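Local structure of thermosome subunit (Methanococcoides burtonii, 3AQ1) at residues E87-I92 / K357-G362; K273-V278 / T312-C317. The protein is a group II chaperonin subunit that probably uses ATP binding and hydrolysis to help unfolded proteins fold. All coordinates share one frame; numbering follows the deposited sequence.

Interaction 1: E87-I92 / K357-G362; sequences EILETI and KVVVGG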
loop_
_atom_site.group_PDB
_atom_site.type_symbol
_atom_site.label_atom_id
_atom_site.label_comp_id
_atom_site.label_asym_id
_atom_site.label_seq_id
_atom_site.Cartn_x
_atom_site.Cartn_y
_atom_site.Cartn_z
ATOM N N GLU A 87 -12.278 -6.831 19.527
ATOM C CA GLU A 87 -12.802 -5.799 20.421
ATOM C C GLU A 87 -11.703 -5.218 21.289
ATOM O O GLU A 87 -11.582 -4.006 21.430
ATOM C CB GLU A 87 -13.878 -6.361 21.344
ATOM C CG GLU A 87 -15.138 -6.855 20.672
ATOM C CD GLU A 87 -16.129 -7.364 21.698
ATOM O OE1 GLU A 87 -16.288 -6.680 22.737
ATOM O OE2 GLU A 87 -16.727 -8.445 21.477
ATOM N N ILE A 88 -10.918 -6.094 21.897
ATOM C CA ILE A 88 -9.830 -5.648 22.749
ATOM C C ILE A 88 -8.800 -4.810 21.984
ATOM O O ILE A 88 -8.266 -3.841 22.522
ATOM C CB ILE A 88 -9.128 -6.827 23.425
ATOM C CG1 ILE A 88 -10.111 -7.575 24.323
ATOM C CG2 ILE A 88 -7.948 -6.335 24.240
ATOM C CD1 ILE A 88 -9.469 -8.692 25.111
ATOM N N LEU A 89 -8.524 -5.179 20.735
ATOM C CA LEU A 89 -7.586 -4.419 19.919
ATOM C C LEU A 89 -8.068 -2.997 19.685
ATOM O O LEU A 89 -7.321 -2.047 19.905
ATOM C CB LEU A 89 -7.336 -5.103 18.578
ATOM C CG LEU A 89 -6.251 -6.181 18.572
ATOM C CD1 LEU A 89 -6.386 -7.073 17.347
ATOM C CD2 LEU A 89 -4.863 -5.560 18.650
ATOM N N GLU A 90 -9.316 -2.851 19.243
ATOM C CA GLU A 90 -9.872 -1.531 18.952
ATOM C C GLU A 90 -9.786 -0.627 20.168
ATOM O O GLU A 90 -9.841 0.595 20.053
ATOM C CB GLU A 90 -11.321 -1.635 18.492
ATOM C CG GLU A 90 -11.614 -0.792 17.274
ATOM C CD GLU A 90 -12.025 -1.633 16.084
ATOM O OE1 GLU A 90 -12.869 -2.538 16.270
ATOM O OE2 GLU A 90 -11.512 -1.391 14.968
ATOM N N THR A 91 -9.641 -1.248 21.331
ATOM C CA THR A 91 -9.539 -0.537 22.596
ATOM C C THR A 91 -8.102 -0.132 22.931
ATOM O O THR A 91 -7.889 0.877 23.580
ATOM C CB THR A 91 -10.152 -1.376 23.758
ATOM O OG1 THR A 91 -11.574 -1.166 23.812
ATOM C CG2 THR A 91 -9.522 -1.010 25.108
ATOM N N ILE A 92 -7.116 -0.906 22.481
ATOM C CA ILE A 92 -5.714 -0.643 22.835
ATOM C C ILE A 92 -4.854 -0.105 21.687
ATOM O O ILE A 92 -3.637 0.035 21.825
ATOM C CB ILE A 92 -5.030 -1.902 23.383
ATOM C CG1 ILE A 92 -4.610 -2.820 22.239
ATOM C CG2 ILE A 92 -5.962 -2.634 24.318
ATOM C CD1 ILE A 92 -3.620 -3.878 22.648
ATOM N N LYS A 357 -5.981 3.277 12.679
ATOM C CA LYS A 357 -5.350 2.803 13.899
ATOM C C LYS A 357 -4.083 2.023 13.584
ATOM O O LYS A 357 -3.974 1.391 12.528
ATOM C CB LYS A 357 -6.325 1.932 14.698
ATOM C CG LYS A 357 -7.796 2.335 14.513
ATOM C CD LYS A 357 -8.649 2.059 15.742
ATOM C CE LYS A 357 -10.135 2.103 15.413
ATOM N NZ LYS A 357 -10.541 0.966 14.532
ATOM N N VAL A 358 -3.110 2.096 14.489
ATOM C CA VAL A 358 -1.940 1.234 14.407
ATOM C C VAL A 358 -1.726 0.531 15.733
ATOM O O VAL A 358 -2.171 1.007 16.784
ATOM C CB VAL A 358 -0.660 2.005 14.091
ATOM C CG1 VAL A 358 -0.854 2.861 12.877
ATOM C CG2 VAL A 358 -0.265 2.850 15.279
ATOM N N VAL A 359 -1.043 -0.608 15.658
ATOM C CA VAL A 359 -0.622 -1.377 16.819
ATOM C C VAL A 359 0.877 -1.189 16.926
ATOM O O VAL A 359 1.528 -0.909 15.925
ATOM C CB VAL A 359 -0.897 -2.878 16.605
ATOM C CG1 VAL A 359 -0.442 -3.681 17.795
ATOM C CG2 VAL A 359 -2.362 -3.111 16.357
ATOM N N VAL A 360 1.440 -1.322 18.119
ATOM C CA VAL A 360 2.891 -1.367 18.221
ATOM C C VAL A 360 3.332 -2.801 18.384
ATOM O O VAL A 360 2.530 -3.646 18.771
ATOM C CB VAL A 360 3.422 -0.518 19.362
ATOM C CG1 VAL A 360 3.474 0.925 18.916
ATOM C CG2 VAL A 360 2.545 -0.690 20.598
ATOM N N GLY A 361 4.606 -3.065 18.098
ATOM C CA GLY A 361 5.095 -4.425 17.960
ATOM C C GLY A 361 5.835 -4.976 19.162
ATOM O O GLY A 361 5.575 -4.581 20.299
ATOM N N GLY A 362 6.744 -5.913 18.907
ATOM C CA GLY A 362 7.571 -6.494 19.949
ATOM C C GLY A 362 6.804 -7.351 20.940
ATOM O O GLY A 362 7.241 -7.565 22.081
#

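Interaction 2: K273-V278 / T312-C317; sequences KRLSKV and TYVTGC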
loop_
_atom_site.group_PDB
_atom_site.type_symbol
_atom_site.label_atom_id
_atom_site.label_comp_id
_atom_site.label_asym_id
_atom_site.label_seq_id
_atom_site.Cartn_x
_atom_site.Cartn_y
_atom_site.Cartn_z
ATOM N N LYS A 273 -2.787 2.322 -19.087
ATOM C CA LYS A 273 -3.750 1.980 -18.043
ATOM C C LYS A 273 -4.016 3.196 -17.196
ATOM O O LYS A 273 -5.162 3.521 -16.902
ATOM C CB LYS A 273 -3.257 0.837 -17.151
ATOM C CG LYS A 273 -3.926 -0.507 -17.428
ATOM C CD LYS A 273 -3.534 -1.554 -16.377
ATOM C CE LYS A 273 -4.162 -2.922 -16.679
ATOM N NZ LYS A 273 -3.854 -3.957 -15.641
ATOM N N ARG A 274 -2.945 3.870 -16.806
ATOM C CA ARG A 274 -3.066 5.061 -15.985
ATOM C C ARG A 274 -3.825 6.186 -16.725
ATOM O O ARG A 274 -4.693 6.836 -16.143
ATOM C CB ARG A 274 -1.690 5.541 -15.518
ATOM C CG ARG A 274 -0.954 4.615 -14.594
ATOM C CD ARG A 274 0.179 5.396 -13.891
ATOM N NE ARG A 274 1.296 4.539 -13.507
ATOM C CZ ARG A 274 1.475 4.046 -12.283
ATOM N NH1 ARG A 274 0.615 4.350 -11.306
ATOM N NH2 ARG A 274 2.520 3.255 -12.032
ATOM N N LEU A 275 -3.500 6.409 -17.999
ATOM C CA LEU A 275 -4.221 7.401 -18.800
ATOM C C LEU A 275 -5.717 7.107 -18.795
ATOM O O LEU A 275 -6.539 8.014 -18.633
ATOM C CB LEU A 275 -3.686 7.475 -20.234
ATOM C CG LEU A 275 -2.337 8.171 -20.359
ATOM C CD1 LEU A 275 -1.600 7.709 -21.603
ATOM C CD2 LEU A 275 -2.487 9.680 -20.299
ATOM N N SER A 276 -6.062 5.834 -18.950
ATOM C CA SER A 276 -7.454 5.434 -18.963
ATOM C C SER A 276 -8.174 5.841 -17.676
ATOM O O SER A 276 -9.269 6.393 -17.724
ATOM C CB SER A 276 -7.574 3.932 -19.201
ATOM O OG SER A 276 -8.916 3.580 -19.482
ATOM N N LYS A 277 -7.555 5.588 -16.529
ATOM C CA LYS A 277 -8.212 5.872 -15.254
ATOM C C LYS A 277 -8.326 7.362 -14.947
ATOM O O LYS A 277 -9.406 7.826 -14.561
ATOM C CB LYS A 277 -7.547 5.130 -14.085
ATOM C CG LYS A 277 -7.706 3.614 -14.124
ATOM C CD LYS A 277 -6.614 2.932 -13.291
ATOM C CE LYS A 277 -6.543 1.427 -13.555
ATOM N NZ LYS A 277 -5.240 0.848 -13.105
ATOM N N VAL A 278 -7.235 8.113 -15.107
ATOM C CA VAL A 278 -7.295 9.554 -14.827
ATOM C C VAL A 278 -8.064 10.388 -15.857
ATOM O O VAL A 278 -8.632 11.402 -15.482
ATOM C CB VAL A 278 -5.910 10.225 -14.553
ATOM C CG1 VAL A 278 -5.228 9.586 -13.383
ATOM C CG2 VAL A 278 -5.027 10.199 -15.778
ATOM N N THR A 312 5.925 14.185 -21.331
ATOM C CA THR A 312 4.536 14.599 -21.548
ATOM C C THR A 312 3.720 14.728 -20.260
ATOM O O THR A 312 3.422 13.733 -19.618
ATOM C CB THR A 312 3.813 13.651 -22.494
ATOM O OG1 THR A 312 4.387 13.758 -23.798
ATOM C CG2 THR A 312 2.355 14.030 -22.588
ATOM N N TYR A 313 3.368 15.962 -19.893
ATOM C CA TYR A 313 2.541 16.232 -18.710
ATOM C C TYR A 313 1.020 16.271 -19.031
ATOM O O TYR A 313 0.577 16.998 -19.915
ATOM C CB TYR A 313 2.955 17.558 -18.063
ATOM C CG TYR A 313 4.321 17.577 -17.409
ATOM C CD1 TYR A 313 4.454 17.755 -16.033
ATOM C CD2 TYR A 313 5.483 17.439 -18.162
ATOM C CE1 TYR A 313 5.692 17.781 -15.434
ATOM C CE2 TYR A 313 6.735 17.459 -17.560
ATOM C CZ TYR A 313 6.829 17.635 -16.204
ATOM O OH TYR A 313 8.068 17.660 -15.609
ATOM N N VAL A 314 0.237 15.483 -18.304
ATOM C CA VAL A 314 -1.216 15.477 -18.426
ATOM C C VAL A 314 -1.834 15.942 -17.099
ATOM O O VAL A 314 -2.015 15.156 -16.193
ATOM C CB VAL A 314 -1.723 14.066 -18.767
ATOM C CG1 VAL A 314 -3.206 14.069 -18.950
ATOM C CG2 VAL A 314 -1.042 13.558 -20.016
ATOM N N THR A 315 -2.136 17.232 -16.990
ATOM C CA THR A 315 -2.647 17.817 -15.749
ATOM C C THR A 315 -4.111 18.271 -15.856
ATOM O O THR A 315 -4.690 18.326 -16.941
ATOM C CB THR A 315 -1.811 19.033 -15.323
ATOM O OG1 THR A 315 -1.865 20.027 -16.344
ATOM C CG2 THR A 315 -0.380 18.645 -15.136
ATOM N N GLY A 316 -4.700 18.608 -14.717
ATOM C CA GLY A 316 -6.094 19.015 -14.665
ATOM C C GLY A 316 -7.061 17.928 -15.078
ATOM O O GLY A 316 -8.140 18.236 -15.551
ATOM N N CYS A 317 -6.681 16.664 -14.900
ATOM C CA CYS A 317 -7.444 15.542 -15.454
ATOM C C CYS A 317 -8.815 15.389 -14.836
ATOM O O CYS A 317 -9.045 15.802 -13.695
ATOM C CB CYS A 317 -6.693 14.219 -15.322
ATOM S SG CYS A 317 -5.401 13.950 -16.515
#

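Interaction 1: E87-I92 / K357-G362
E90 reaches K357 because both chains bend: the glutamate turns at chi2 (117°), while the lysine bends at chi2 and again at chi4 (68°), which swings its NZ toward the carboxylate. The contact lies in what the topology identifies as the equatorial domain of a TCP-1 chaperonin, where the C-terminal part of helix 71-92 meets the central strand, 357-360, of a small three-stranded antiparallel sheet. Two side chains come from each segment, and they divide into a polar outer pair and an apolar inner pair. In the outer pair, NZ forms a salt bridge and hydrogen bond to E90 OE2 at 2.6 Å. The lysine also lies against the aliphatic part of its partner, with its CE 3.7 Å from E90 CG. Farther in, buried L89 extends its CD2 to CG2 of V359 at 4.2 Å, and the two side chains meet at about a right angle. This is a light touch, and L449 of helix 449-467 supplements it by packing against L89, E90 and V359, so that helix, strand and C-terminal helix share one apolar seam. The strand is held from both sides by backbone hydrogen bonds, V358 with I94 and V359 with E447. Where the helix ends, L89 O accepts a hydrogen bond from T93 OG1, just before the short strand 94-95. Beyond strand 357-360 the chain enters a glycine-rich turn that in relatives lies near the nucleotide pocket. Exposed E90 places its salt bridge at the border of the buried seam. The ammonium meets OE2 on the anti side of the carboxylate, with NZ 20° out of its plane.

Interaction 2: K273-V278 / T312-C317
Two residues before V314, which meets L275 of helix 269-279, T312 OG1 is hydrogen-bonded to both K174 O and Y262 OH. No hydrogen bond joins the two segments themselves; four buried residues make the contact. L275 lays its CD2 against CG2 of V314 at 4.1 Å, the two side chains crossing at about a right angle. One helical turn later V278 meets C317, and the backbone O of V278 lies 3.4 Å from CB of C317, a van der Waals contact. With SG anti to the carbonyl carbon (chi1 -78°), the sulfur turns along its own segment toward V314 and comes to lie 3.8 Å from CG2 of V278. The backbones draw together along the contact, from 8.6 Å between the CA atoms of L275 and V314 to 6.0 Å between those of V278 and C317. A bend at G316 redirects the chain, and C317 follows with its CB directed at the helix. L170 of strand 169-172 touches both L275 and V278, while F243 of strand 241-244 packs on L275 and V314, so the helix lies against several strands of the mixed sheet. A helix laid over such a sheet by aliphatic side chains spaced one turn apart fits the substrate-binding apical domain of group II chaperonins.

After helix 45-65 the chain runs through helix 71-92, whose C-terminal end supplies one half of interaction 1; the other half arrives only after 264 further residues. Within that long excursion the chain lays down the first strands of the mixed sheet, passes along helix 269-279 and, with 33 residues between the segments, closes interaction 2 on strand 310-317, a later strand of that sheet. The shorter loop sits wholly inside the longer one, without crossing. The centres of interactions 1 and 2 are about 39 Å apart, on opposite sides of the chain's centre. Interaction 1 ties N- and C-terminal parts of the probable equatorial domain; interaction 2 is internal to the inserted, probably apical, domain.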